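Local coordinates for protein manganese-containing pseudocatalase (Thermus thermophilus, PDB 2V8T) that probably breaks hydrogen peroxide down to water and oxygen at a pair of manganese ions held within a helical bundle, at residues G31-E36 with G135-T140; M37-N42 with T68-H73; S83-N88 with A113-A118; A274-A279 with F285-L290. One frame throughout, in Å; residues are numbered along the deposited sequence.

Contact 1 of 4, residues G31-E36 with G135-T140; sequences GGRFGE and GEYVFT. With MN (manganese (II) ion), chain C.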
loop_
_atom_site.group_PDB
_atom_site.type_symbol
_atom_site.label_atom_id
_atom_site.label_comp_id
_atom_site.label_asym_id
_atom_site.label_seq_id
_atom_site.Cartn_x
_atom_site.Cartn_y
_atom_site.Cartn_z
ATOM N N GLY A 31 -10.248 1.624 -12.368
ATOM C CA GLY A 31 -9.067 1.729 -11.531
ATOM C C GLY A 31 -8.492 0.415 -11.050
ATOM O O GLY A 31 -7.543 0.458 -10.255
ATOM N N GLY A 32 -9.025 -0.730 -11.469
ATOM C CA GLY A 32 -8.405 -1.992 -11.166
ATOM C C GLY A 32 -7.151 -2.248 -11.954
ATOM O O GLY A 32 -6.796 -1.503 -12.865
ATOM N N ARG A 33 -6.482 -3.349 -11.615
ATOM C CA ARG A 33 -5.222 -3.673 -12.249
ATOM C C ARG A 33 -5.307 -3.695 -13.784
ATOM O O ARG A 33 -4.343 -3.285 -14.439
ATOM C CB ARG A 33 -4.767 -5.058 -11.759
ATOM C CG ARG A 33 -3.517 -5.527 -12.424
ATOM C CD ARG A 33 -3.077 -6.857 -11.879
ATOM N NE ARG A 33 -1.891 -7.296 -12.669
ATOM C CZ ARG A 33 -1.187 -8.405 -12.545
ATOM N NH1 ARG A 33 -1.606 -9.151 -11.675
ATOM N NH2 ARG A 33 -0.181 -8.729 -13.351
ATOM N N PHE A 34 -6.398 -4.215 -14.334
ATOM C CA PHE A 34 -6.561 -4.326 -15.778
ATOM C C PHE A 34 -7.670 -3.381 -16.288
ATOM O O PHE A 34 -8.275 -3.604 -17.346
ATOM C CB PHE A 34 -6.796 -5.775 -16.210
ATOM C CG PHE A 34 -5.618 -6.614 -15.875
ATOM C CD1 PHE A 34 -4.473 -6.524 -16.609
ATOM C CD2 PHE A 34 -5.610 -7.500 -14.840
ATOM C CE1 PHE A 34 -3.364 -7.272 -16.326
ATOM C CE2 PHE A 34 -4.503 -8.271 -14.544
ATOM C CZ PHE A 34 -3.371 -8.146 -15.273
ATOM N N GLY A 35 -7.909 -2.313 -15.559
ATOM C CA GLY A 35 -8.830 -1.291 -15.991
ATOM C C GLY A 35 -8.186 -0.318 -16.976
ATOM O O GLY A 35 -7.013 -0.375 -17.325
ATOM N N GLU A 36 -9.015 0.631 -17.395
ATOM C CA GLU A 36 -8.610 1.601 -18.420
ATOM C C GLU A 36 -7.525 2.512 -17.917
ATOM O O GLU A 36 -6.706 3.011 -18.709
ATOM C CB GLU A 36 -9.836 2.385 -18.894
ATOM C CG GLU A 36 -10.787 1.504 -19.723
ATOM C CD GLU A 36 -10.285 1.199 -21.087
ATOM O OE1 GLU A 36 -9.254 1.755 -21.515
ATOM O OE2 GLU A 36 -10.896 0.356 -21.828
ATOM N N GLY A 135 0.674 3.095 -9.465
ATOM C CA GLY A 135 1.649 3.161 -10.540
ATOM C C GLY A 135 2.436 1.939 -10.819
ATOM O O GLY A 135 3.061 1.828 -11.878
ATOM N N GLU A 136 2.433 0.958 -9.908
ATOM C CA GLU A 136 3.092 -0.299 -10.191
ATOM C C GLU A 136 2.290 -1.189 -11.150
ATOM O O GLU A 136 2.746 -2.243 -11.564
ATOM C CB GLU A 136 3.492 -1.021 -8.951
ATOM C CG GLU A 136 4.890 -1.705 -9.476
ATOM C CD GLU A 136 5.609 -2.425 -8.398
ATOM O OE1 GLU A 136 6.625 -2.961 -8.585
ATOM O OE2 GLU A 136 5.113 -2.433 -7.226
ATOM N N TYR A 137 1.109 -0.739 -11.535
ATOM C CA TYR A 137 0.330 -1.368 -12.609
ATOM C C TYR A 137 0.905 -1.034 -13.992
ATOM O O TYR A 137 0.418 -1.590 -14.992
ATOM C CB TYR A 137 -1.118 -0.996 -12.543
ATOM C CG TYR A 137 -1.887 -1.458 -11.315
ATOM C CD1 TYR A 137 -1.550 -2.535 -10.542
ATOM C CD2 TYR A 137 -3.060 -0.804 -10.984
ATOM C CE1 TYR A 137 -2.378 -2.930 -9.474
ATOM C CE2 TYR A 137 -3.900 -1.171 -9.971
ATOM C CZ TYR A 137 -3.557 -2.212 -9.208
ATOM O OH TYR A 137 -4.369 -2.599 -8.138
ATOM N N VAL A 138 1.904 -0.125 -14.053
ATOM C CA VAL A 138 2.559 0.274 -15.311
ATOM C C VAL A 138 3.834 -0.536 -15.489
ATOM O O VAL A 138 4.635 -0.663 -14.565
ATOM C CB VAL A 138 2.823 1.773 -15.304
ATOM C CG1 VAL A 138 3.715 2.208 -16.459
ATOM C CG2 VAL A 138 1.487 2.532 -15.345
ATOM N N PHE A 139 4.013 -1.009 -16.716
ATOM C CA PHE A 139 5.217 -1.721 -17.165
ATOM C C PHE A 139 5.822 -0.892 -18.303
ATOM O O PHE A 139 5.211 -0.735 -19.361
ATOM C CB PHE A 139 4.823 -3.120 -17.679
ATOM C CG PHE A 139 6.003 -3.924 -18.110
ATOM C CD1 PHE A 139 6.749 -4.593 -17.160
ATOM C CD2 PHE A 139 6.380 -4.042 -19.445
ATOM C CE1 PHE A 139 7.864 -5.347 -17.533
ATOM C CE2 PHE A 139 7.456 -4.779 -19.824
ATOM C CZ PHE A 139 8.188 -5.447 -18.874
ATOM N N THR A 140 7.013 -0.358 -18.058
ATOM C CA THR A 140 7.696 0.464 -19.067
ATOM C C THR A 140 9.178 0.129 -18.994
ATOM O O THR A 140 9.981 0.723 -18.260
ATOM C CB THR A 140 7.335 1.935 -18.917
ATOM O OG1 THR A 140 8.029 2.729 -19.881
ATOM C CG2 THR A 140 7.576 2.542 -17.538
HETATM MN MN MN C . -9.450 0.906 -23.499
HETATM O O HOH W 1 -1.583 -3.673 -15.218
HETATM O O HOH W 2 -7.821 -0.308 -23.087
HETATM O O HOH W 3 -10.967 -0.702 -23.821
#
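Tyr137 lies against Arg33 in a type I beta turn, Gly32 to Gly35, which leads into helix 36-49 of this ferritin-like bundle; Gly35 is the N-cap. Turning CG away from the carbonyl carbon (chi1 -64°) sends the tyrosine side chain to the turn. At its root, Tyr137 CB packs on Ser38 of that helix. One face of the ring lies against Arg33 CA, with Tyr137 CD2 at 3.8 Å and CE2 at 3.6 Å from it. Along the other side of the ring, Tyr137 CD1 meets Arg33 CG (4.0 Å) and Tyr137 CE1 meets Arg33 CB (3.9 Å). The evidence for a CH-pi contact is direct, since Arg33 CA stands 3.7 Å from the centroid of the Tyr137 ring and 13° off its normal. Gly31 O approaches Tyr137 CE2 at 4.0 Å, at the ring edge near its plane. Beyond CZ, the OH is hydrogen-bonded to Glu136 of the second subunit, so the tyrosine that packs on the turn also reaches across a subunit boundary. At the end of the segment, Glu36 chelates one manganese with both carboxylate oxygens. A single water donates to Arg33 O at 2.9 Å and to Tyr137 O at 2.9 Å.

Contact 2 of 4, residues M37-N42 with T68-H73; sequences MSTLMN and TEELGH. With MN (manganese (II) ion), chain C; MN (manganese (II) ion), chain D.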
loop_
_atom_site.group_PDB
_atom_site.type_symbol
_atom_site.label_atom_id
_atom_site.label_comp_id
_atom_site.label_asym_id
_atom_site.label_seq_id
_atom_site.Cartn_x
_atom_site.Cartn_y
_atom_site.Cartn_z
ATOM N N MET A 37 -7.453 2.797 -16.607
ATOM C CA MET A 37 -6.305 3.548 -16.097
ATOM C C MET A 37 -4.998 2.842 -16.415
ATOM O O MET A 37 -3.988 3.489 -16.667
ATOM C CB MET A 37 -6.398 3.788 -14.590
ATOM C CG MET A 37 -7.355 4.799 -14.162
ATOM S SD MET A 37 -6.757 6.502 -14.494
ATOM C CE MET A 37 -5.453 6.680 -13.270
ATOM N N SER A 38 -4.994 1.515 -16.303
ATOM C CA SER A 38 -3.784 0.765 -16.558
ATOM C C SER A 38 -3.400 0.765 -18.025
ATOM O O SER A 38 -2.221 0.978 -18.335
ATOM C CB SER A 38 -3.894 -0.660 -16.054
ATOM O OG SER A 38 -3.920 -0.611 -14.639
ATOM N N THR A 39 -4.319 0.500 -18.924
ATOM C CA THR A 39 -3.936 0.549 -20.351
ATOM C C THR A 39 -3.502 1.957 -20.730
ATOM O O THR A 39 -2.442 2.143 -21.345
ATOM C CB THR A 39 -5.031 -0.039 -21.220
ATOM O OG1 THR A 39 -6.223 0.656 -20.907
ATOM C CG2 THR A 39 -5.183 -1.526 -20.994
ATOM N N LEU A 40 -4.253 2.969 -20.290
ATOM C CA LEU A 40 -3.857 4.355 -20.507
ATOM C C LEU A 40 -2.443 4.592 -20.054
ATOM O O LEU A 40 -1.597 5.121 -20.804
ATOM C CB LEU A 40 -4.800 5.282 -19.753
ATOM C CG LEU A 40 -4.346 6.727 -19.672
ATOM C CD1 LEU A 40 -4.201 7.369 -21.037
ATOM C CD2 LEU A 40 -5.319 7.514 -18.776
ATOM N N MET A 41 -2.146 4.328 -18.768
ATOM C CA MET A 41 -0.882 4.786 -18.230
ATOM C C MET A 41 0.285 3.944 -18.729
ATOM O O MET A 41 1.405 4.459 -18.888
ATOM C CB MET A 41 -0.974 4.795 -16.707
ATOM C CG MET A 41 -1.951 5.876 -16.166
ATOM S SD MET A 41 -1.195 7.549 -16.220
ATOM C CE MET A 41 -2.613 8.668 -16.230
ATOM N N ASN A 42 0.056 2.647 -18.995
ATOM C CA ASN A 42 1.084 1.857 -19.636
ATOM C C ASN A 42 1.515 2.502 -20.972
ATOM O O ASN A 42 2.690 2.702 -21.223
ATOM C CB ASN A 42 0.592 0.406 -19.905
ATOM C CG ASN A 42 0.904 -0.473 -18.707
ATOM O OD1 ASN A 42 2.004 -0.974 -18.615
ATOM N ND2 ASN A 42 -0.040 -0.627 -17.786
ATOM N N THR A 68 -3.569 7.781 -26.499
ATOM C CA THR A 68 -4.527 8.880 -26.597
ATOM C C THR A 68 -5.961 8.368 -26.595
ATOM O O THR A 68 -6.841 8.938 -25.970
ATOM C CB THR A 68 -4.229 9.731 -27.832
ATOM O OG1 THR A 68 -2.854 10.077 -27.813
ATOM C CG2 THR A 68 -5.066 10.993 -27.842
ATOM N N GLU A 69 -6.217 7.273 -27.347
ATOM C CA GLU A 69 -7.550 6.699 -27.326
ATOM C C GLU A 69 -7.946 6.295 -25.881
ATOM O O GLU A 69 -9.094 6.485 -25.465
ATOM C CB GLU A 69 -7.670 5.475 -28.256
ATOM C CG GLU A 69 -9.099 4.967 -28.221
ATOM C CD GLU A 69 -9.487 3.870 -29.194
ATOM O OE1 GLU A 69 -8.645 3.411 -30.010
ATOM O OE2 GLU A 69 -10.674 3.442 -29.091
ATOM N N GLU A 70 -6.999 5.705 -25.128
ATOM C CA GLU A 70 -7.351 5.248 -23.782
ATOM C C GLU A 70 -7.735 6.394 -22.868
ATOM O O GLU A 70 -8.495 6.168 -21.893
ATOM C CB GLU A 70 -6.210 4.431 -23.158
ATOM C CG GLU A 70 -5.704 3.221 -23.930
ATOM C CD GLU A 70 -6.673 2.059 -24.149
ATOM O OE1 GLU A 70 -7.851 2.242 -24.000
ATOM O OE2 GLU A 70 -6.197 0.989 -24.584
ATOM N N LEU A 71 -7.312 7.630 -23.127
ATOM C CA LEU A 71 -7.814 8.772 -22.344
ATOM C C LEU A 71 -9.329 8.848 -22.423
ATOM O O LEU A 71 -10.020 9.131 -21.438
ATOM C CB LEU A 71 -7.204 10.100 -22.849
ATOM C CG LEU A 71 -5.742 10.335 -22.526
ATOM C CD1 LEU A 71 -5.197 11.490 -23.380
ATOM C CD2 LEU A 71 -5.560 10.647 -21.054
ATOM N N GLY A 72 -9.875 8.698 -23.633
ATOM C CA GLY A 72 -11.300 8.713 -23.789
ATOM C C GLY A 72 -11.978 7.520 -23.187
ATOM O O GLY A 72 -13.190 7.546 -22.901
ATOM N N HIS A 73 -11.242 6.420 -22.981
ATOM C CA HIS A 73 -11.830 5.263 -22.319
ATOM C C HIS A 73 -11.936 5.448 -20.813
ATOM O O HIS A 73 -12.947 5.033 -20.238
ATOM C CB HIS A 73 -11.094 3.989 -22.669
ATOM C CG HIS A 73 -11.164 3.629 -24.090
ATOM N ND1 HIS A 73 -10.642 2.436 -24.558
ATOM C CD2 HIS A 73 -11.703 4.314 -25.152
ATOM C CE1 HIS A 73 -10.853 2.446 -25.873
ATOM N NE2 HIS A 73 -11.493 3.559 -26.260
HETATM MN MN MN C . -9.450 0.906 -23.499
HETATM MN MN MN D . -7.135 -0.843 -25.086
HETATM O O HOH W 2 -7.821 -0.308 -23.087
HETATM O O HOH W 3 -10.967 -0.702 -23.821
#
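Beside Thr39, the Glu70 carboxylate is shared between two metals: Glu70 OE1 binds the manganese of chain C at 2.1 Å, and Glu70 OE2 binds that of chain D, also at 2.1 Å. One water ligates both ions as well. The chain of Glu70 is bent at its second torsion (chi2 -64°), which brings the carboxylate up to the metals beside helix 36-49. Thr39 crosses it at about a right angle, with Thr39 OG1 3.6 Å from Glu70 CD. Nearer its root, Glu70 packs on the other helix: Glu70 CB is 3.5 Å from Leu40 CA. Leu40 CD1 and Leu71 CD2 meet at 3.5 Å, an apolar contact on the flank of the polar site. One turn after Glu70, His73 ND1 supplies another ligand to the chain C manganese at 2.2 Å. A weak bond from His73 NE2 to Glu69 OE2 may steady the imidazole; Arg184 also holds Glu69 OE2, and Glu69 OE1 bonds His188. Within helix 36-49, Asn42 N and Asn42 ND2 reach Ser38 O from opposite faces of its plane, the amide bond being nearly straight (162°). Glu36, Glu155 and His188 complete the protein ligands. The two helical segments run nearly antiparallel (155° between their N-to-C directions); with a carboxylate bridging two metals, this is characteristic of the ferritin-like four-helix bundle and its dinuclear site.

Contact 3 of 4, residues S83-N88 with A113-A118; sequences SLLAKN and AAHFIA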
loop_
_atom_site.group_PDB
_atom_site.type_symbol
_atom_site.label_atom_id
_atom_site.label_comp_id
_atom_site.label_asym_id
_atom_site.label_seq_id
_atom_site.Cartn_x
_atom_site.Cartn_y
_atom_site.Cartn_z
ATOM N N SER A 83 -23.204 7.555 -14.240
ATOM C CA SER A 83 -24.572 7.301 -14.622
ATOM C C SER A 83 -25.261 6.381 -13.633
ATOM O O SER A 83 -26.428 6.601 -13.270
ATOM C CB SER A 83 -24.640 6.698 -16.031
ATOM O OG SER A 83 -24.223 7.589 -17.036
ATOM N N LEU A 84 -24.562 5.326 -13.214
ATOM C CA LEU A 84 -25.095 4.365 -12.256
ATOM C C LEU A 84 -25.232 4.956 -10.852
ATOM O O LEU A 84 -26.047 4.456 -10.066
ATOM C CB LEU A 84 -24.207 3.115 -12.241
ATOM C CG LEU A 84 -24.225 2.319 -13.550
ATOM C CD1 LEU A 84 -23.000 1.372 -13.588
ATOM C CD2 LEU A 84 -25.530 1.549 -13.707
ATOM N N LEU A 85 -24.456 5.984 -10.515
ATOM C CA LEU A 85 -24.503 6.588 -9.198
ATOM C C LEU A 85 -25.409 7.819 -9.120
ATOM O O LEU A 85 -25.682 8.315 -8.028
ATOM C CB LEU A 85 -23.097 6.994 -8.757
ATOM C CG LEU A 85 -22.144 5.821 -8.497
ATOM C CD1 LEU A 85 -20.749 6.328 -8.263
ATOM C CD2 LEU A 85 -22.617 4.972 -7.318
ATOM N N ALA A 86 -25.886 8.325 -10.257
ATOM C CA ALA A 86 -26.636 9.596 -10.289
ATOM C C ALA A 86 -28.042 9.405 -9.780
ATOM O O ALA A 86 -28.807 8.611 -10.281
ATOM C CB ALA A 86 -26.718 10.071 -11.754
ATOM N N LYS A 87 -28.447 10.232 -8.813
ATOM C CA LYS A 87 -29.806 10.184 -8.314
ATOM C C LYS A 87 -30.771 10.811 -9.325
ATOM O O LYS A 87 -31.863 10.285 -9.561
ATOM C CB LYS A 87 -29.902 10.917 -6.959
ATOM C CG LYS A 87 -31.336 10.865 -6.396
ATOM C CD LYS A 87 -31.555 11.648 -5.139
ATOM C CE LYS A 87 -33.034 11.643 -4.711
ATOM N NZ LYS A 87 -33.369 12.630 -3.695
ATOM N N ASN A 88 -30.403 12.003 -9.813
ATOM C CA ASN A 88 -31.243 12.847 -10.657
ATOM C C ASN A 88 -30.542 13.229 -11.953
ATOM O O ASN A 88 -30.338 14.413 -12.214
ATOM C CB ASN A 88 -31.613 14.146 -9.931
ATOM C CG ASN A 88 -32.299 13.895 -8.653
ATOM O OD1 ASN A 88 -31.794 14.353 -7.527
ATOM N ND2 ASN A 88 -33.396 13.256 -8.688
ATOM N N ALA A 113 -19.080 2.038 -0.073
ATOM C CA ALA A 113 -19.559 3.219 0.624
ATOM C C ALA A 113 -18.722 4.457 0.249
ATOM O O ALA A 113 -19.221 5.581 0.401
ATOM C CB ALA A 113 -19.534 2.980 2.155
ATOM N N ALA A 114 -17.483 4.280 -0.170
ATOM C CA ALA A 114 -16.629 5.403 -0.533
ATOM C C ALA A 114 -17.245 6.256 -1.638
ATOM O O ALA A 114 -17.061 7.472 -1.632
ATOM C CB ALA A 114 -15.243 4.932 -0.925
ATOM N N HIS A 115 -17.968 5.636 -2.581
ATOM C CA HIS A 115 -18.663 6.389 -3.617
ATOM C C HIS A 115 -19.529 7.504 -3.068
ATOM O O HIS A 115 -19.773 8.485 -3.761
ATOM C CB HIS A 115 -19.565 5.441 -4.431
ATOM C CG HIS A 115 -18.875 4.701 -5.501
ATOM N ND1 HIS A 115 -19.370 3.472 -5.937
ATOM C CD2 HIS A 115 -17.832 5.067 -6.294
ATOM C CE1 HIS A 115 -18.605 3.139 -6.974
ATOM N NE2 HIS A 115 -17.666 4.068 -7.229
ATOM N N PHE A 116 -20.066 7.305 -1.833
ATOM C CA PHE A 116 -21.018 8.212 -1.216
ATOM C C PHE A 116 -20.416 9.060 -0.093
ATOM O O PHE A 116 -21.049 10.010 0.337
ATOM C CB PHE A 116 -22.222 7.416 -0.704
ATOM C CG PHE A 116 -22.937 6.723 -1.806
ATOM C CD1 PHE A 116 -23.909 7.455 -2.520
ATOM C CD2 PHE A 116 -22.657 5.434 -2.146
ATOM C CE1 PHE A 116 -24.556 6.937 -3.589
ATOM C CE2 PHE A 116 -23.303 4.868 -3.282
ATOM C CZ PHE A 116 -24.245 5.669 -3.973
ATOM N N ILE A 117 -19.245 8.696 0.409
ATOM C CA ILE A 117 -18.552 9.435 1.473
ATOM C C ILE A 117 -17.423 10.276 0.884
ATOM O O ILE A 117 -17.438 11.495 0.965
ATOM C CB ILE A 117 -18.046 8.482 2.583
ATOM C CG1 ILE A 117 -19.186 7.667 3.201
ATOM C CG2 ILE A 117 -17.269 9.295 3.625
ATOM C CD1 ILE A 117 -18.714 6.531 4.086
ATOM N N ALA A 118 -16.435 9.625 0.300
ATOM C CA ALA A 118 -15.341 10.343 -0.348
ATOM C C ALA A 118 -15.804 11.013 -1.641
ATOM O O ALA A 118 -15.449 12.142 -1.948
ATOM C CB ALA A 118 -14.183 9.396 -0.672
#
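Leu85, the last residue of helix 57-85, a long helix of the ferritin-like bundle, drives its forked side chain onto His115 and Phe116 of a short helical turn. While Leu84, just before it, packs on helices 20-26 and 172-200, Leu85 makes the whole contact from this segment. With CG turned away from the carbonyl carbon and CD1 anti to CA (chi2 172°), the extended branch is the one that lies over the imidazole, and the two methyls divide the work. Leu85 CD1 sits over the centre of that ring, 3.7 Å from the centroid of the His115 ring and 10° off the normal; these values support a CH-pi contact over the face. The other methyl, Leu85 CD2, reaches Phe116 CZ at 3.8 Å, approaching the phenyl ring obliquely, and lies equally far, 3.8 Å, from His115 ND1. The two side chains Leu85 and His115 cross at about a right angle. At Ala86 the backbone leaves helical angles, so the helix closes at the residue that makes the contact. Ala23 of helix 20-26 touches both Leu85 and His115, extending the apolar packing to a third element, while Phe106 meets Phe116 edge-to-face. Across the contact, the turn at 113-118 is only weakly bonded as a helix, but Phe116 N holds Ala113 O at 2.9 Å. The rotation of the imidazole is restrained at its far side, where His115 NE2 is hydrogen-bonded to Gln27 OE1.

Contact 4 of 4, residues A274-A279 with F285-L290; sequences AGHDAA and FHPGEL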
loop_
_atom_site.group_PDB
_atom_site.type_symbol
_atom_site.label_atom_id
_atom_site.label_comp_id
_atom_site.label_asym_id
_atom_site.label_seq_id
_atom_site.Cartn_x
_atom_site.Cartn_y
_atom_site.Cartn_z
ATOM N N ALA A 274 -24.519 14.246 -14.086
ATOM C CA ALA A 274 -25.324 13.554 -13.084
ATOM C C ALA A 274 -26.359 14.415 -12.401
ATOM O O ALA A 274 -27.194 13.833 -11.686
ATOM C CB ALA A 274 -24.402 12.940 -12.013
ATOM N N GLY A 275 -26.331 15.727 -12.601
ATOM C CA GLY A 275 -27.335 16.565 -12.001
ATOM C C GLY A 275 -27.104 16.819 -10.539
ATOM O O GLY A 275 -26.040 16.533 -9.973
ATOM N N HIS A 276 -28.112 17.366 -9.868
ATOM C CA HIS A 276 -28.000 17.718 -8.456
ATOM C C HIS A 276 -28.278 16.504 -7.583
ATOM O O HIS A 276 -29.258 15.803 -7.785
ATOM C CB HIS A 276 -29.005 18.826 -8.166
ATOM C CG HIS A 276 -28.980 19.373 -6.785
ATOM N ND1 HIS A 276 -30.139 19.900 -6.233
ATOM C CD2 HIS A 276 -27.975 19.490 -5.868
ATOM C CE1 HIS A 276 -29.804 20.315 -5.025
ATOM N NE2 HIS A 276 -28.515 20.074 -4.762
ATOM N N ASP A 277 -27.447 16.302 -6.564
ATOM C CA ASP A 277 -27.705 15.357 -5.482
ATOM C C ASP A 277 -27.498 16.120 -4.179
ATOM O O ASP A 277 -26.366 16.331 -3.721
ATOM C CB ASP A 277 -26.802 14.115 -5.597
ATOM C CG ASP A 277 -27.103 13.028 -4.581
ATOM O OD1 ASP A 277 -27.593 13.388 -3.472
ATOM O OD2 ASP A 277 -26.783 11.845 -4.878
ATOM N N ALA A 278 -28.592 16.655 -3.635
ATOM C CA ALA A 278 -28.505 17.526 -2.469
ATOM C C ALA A 278 -27.886 16.829 -1.261
ATOM O O ALA A 278 -27.121 17.437 -0.512
ATOM C CB ALA A 278 -29.893 18.063 -2.105
ATOM N N ALA A 279 -28.238 15.554 -1.028
ATOM C CA ALA A 279 -27.666 14.824 0.091
ATOM C C ALA A 279 -26.150 14.686 -0.015
ATOM O O ALA A 279 -25.439 14.545 0.985
ATOM C CB ALA A 279 -28.302 13.462 0.226
ATOM N N PHE A 285 -25.223 22.035 -1.766
ATOM C CA PHE A 285 -26.461 21.597 -1.114
ATOM C C PHE A 285 -27.692 22.149 -1.830
ATOM O O PHE A 285 -28.569 21.386 -2.236
ATOM C CB PHE A 285 -26.434 21.988 0.368
ATOM C CG PHE A 285 -27.647 21.599 1.133
ATOM C CD1 PHE A 285 -28.145 20.285 1.118
ATOM C CD2 PHE A 285 -28.276 22.526 1.930
ATOM C CE1 PHE A 285 -29.311 19.941 1.835
ATOM C CE2 PHE A 285 -29.385 22.156 2.688
ATOM C CZ PHE A 285 -29.905 20.872 2.625
ATOM N N HIS A 286 -27.754 23.480 -1.938
ATOM C CA HIS A 286 -28.826 24.229 -2.647
ATOM C C HIS A 286 -28.068 25.078 -3.702
ATOM O O HIS A 286 -27.570 26.142 -3.356
ATOM C CB HIS A 286 -29.579 25.137 -1.661
ATOM C CG HIS A 286 -30.431 24.360 -0.703
ATOM N ND1 HIS A 286 -30.922 24.902 0.459
ATOM C CD2 HIS A 286 -30.829 23.057 -0.703
ATOM C CE1 HIS A 286 -31.650 23.998 1.100
ATOM N NE2 HIS A 286 -31.636 22.865 0.405
ATOM N N PRO A 287 -27.989 24.604 -4.961
ATOM C CA PRO A 287 -27.093 25.250 -5.919
ATOM C C PRO A 287 -27.651 26.468 -6.640
ATOM O O PRO A 287 -26.956 27.058 -7.457
ATOM C CB PRO A 287 -26.814 24.128 -6.919
ATOM C CG PRO A 287 -28.086 23.298 -6.895
ATOM C CD PRO A 287 -28.456 23.300 -5.459
ATOM N N GLY A 288 -28.894 26.876 -6.311
ATOM C CA GLY A 288 -29.471 27.981 -7.068
ATOM C C GLY A 288 -28.654 29.259 -7.021
ATOM O O GLY A 288 -28.570 29.957 -8.040
ATOM N N GLU A 289 -28.101 29.622 -5.866
ATOM C CA GLU A 289 -27.285 30.832 -5.812
ATOM C C GLU A 289 -26.064 30.735 -6.691
ATOM O O GLU A 289 -25.693 31.715 -7.353
ATOM C CB GLU A 289 -26.914 31.199 -4.359
ATOM C CG GLU A 289 -25.795 32.165 -4.000
ATOM C CD GLU A 289 -25.337 31.982 -2.524
ATOM O OE1 GLU A 289 -26.250 32.003 -1.680
ATOM O OE2 GLU A 289 -24.108 31.771 -2.280
ATOM N N LEU A 290 -25.411 29.564 -6.726
ATOM C CA LEU A 290 -24.223 29.427 -7.579
ATOM C C LEU A 290 -24.621 29.482 -9.051
ATOM O O LEU A 290 -23.895 30.070 -9.872
ATOM C CB LEU A 290 -23.455 28.120 -7.308
ATOM C CG LEU A 290 -22.922 27.982 -5.875
ATOM C CD1 LEU A 290 -21.927 26.803 -5.828
ATOM C CD2 LEU A 290 -22.295 29.272 -5.321
#
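The one hydrogen bond between the segments runs from His276 NE2 to Phe285 O at 2.8 Å. Seen from the histidine it is well placed, with the oxygen at the ring edge and in the ring plane. From the carbonyl it is less regular: the donor stands 55° out of the carbonyl plane, and the N-H...O angle is 132°. The same NE2 also makes a weak bond to Glu284 O. His276 ND1 takes a bond from Glu94 N, so both ring nitrogens have partners and the tilt of the imidazole is fixed.

Ring-face contacts come next. Pro287 CD lies 3.5 Å from the centroid of the His276 ring, 26° off the normal, which supports a CH-pi contact displaced toward the NE2 and CE1 side; Pro287 CD is 3.3 Å from His276 NE2. The opposite face carries Ala278 N, which bonds to Glu94 OE1. In this way the loop after strand 269-270 is pinned to the residues leading into the C-terminal helix 288-299; the contact centre is about 27 Å from the centre of the chain, away from the manganese site of the ferritin-like bundle.

Packing makes up the remainder. Phe285 CG is anti to its own N, which lays the phenyl edge against the backbone of Ala278. Ala278 O meets that edge in the plane of the ring, 3.4 Å from Phe285 CD1. Ala278 CB touches Phe285 O at 3.6 Å and stands 4.3 Å from Phe285 CD1. Beyond the segments, Gly275 O bonds to Arg51 of the third subunit, and Phe285 packs on Lys212 of the fourth.

Contacts 1 and 2 form a continuous unit at the metal site, joined by Arg33 O to Ser38 OG and by Phe139 N to Asn42 OD1, and both supply ligands to the same manganese. They are the inner, metal-bound pair: the centre of contact 2 is about 7 Å from the centre of the chain, that of contact 1 about 13 Å. Contacts 3 and 4 are the outer pair, their centres about 19 Å and 27 Å from it, and they touch through Ala86 and Ala274. Helix 57-85 carries metal ligands in contact 2 but ends in a plain apolar wedge in contact 3. All four are largely buried, although contact 4 includes an exposed histidine, and it alone has a direct hydrogen bond between its segments.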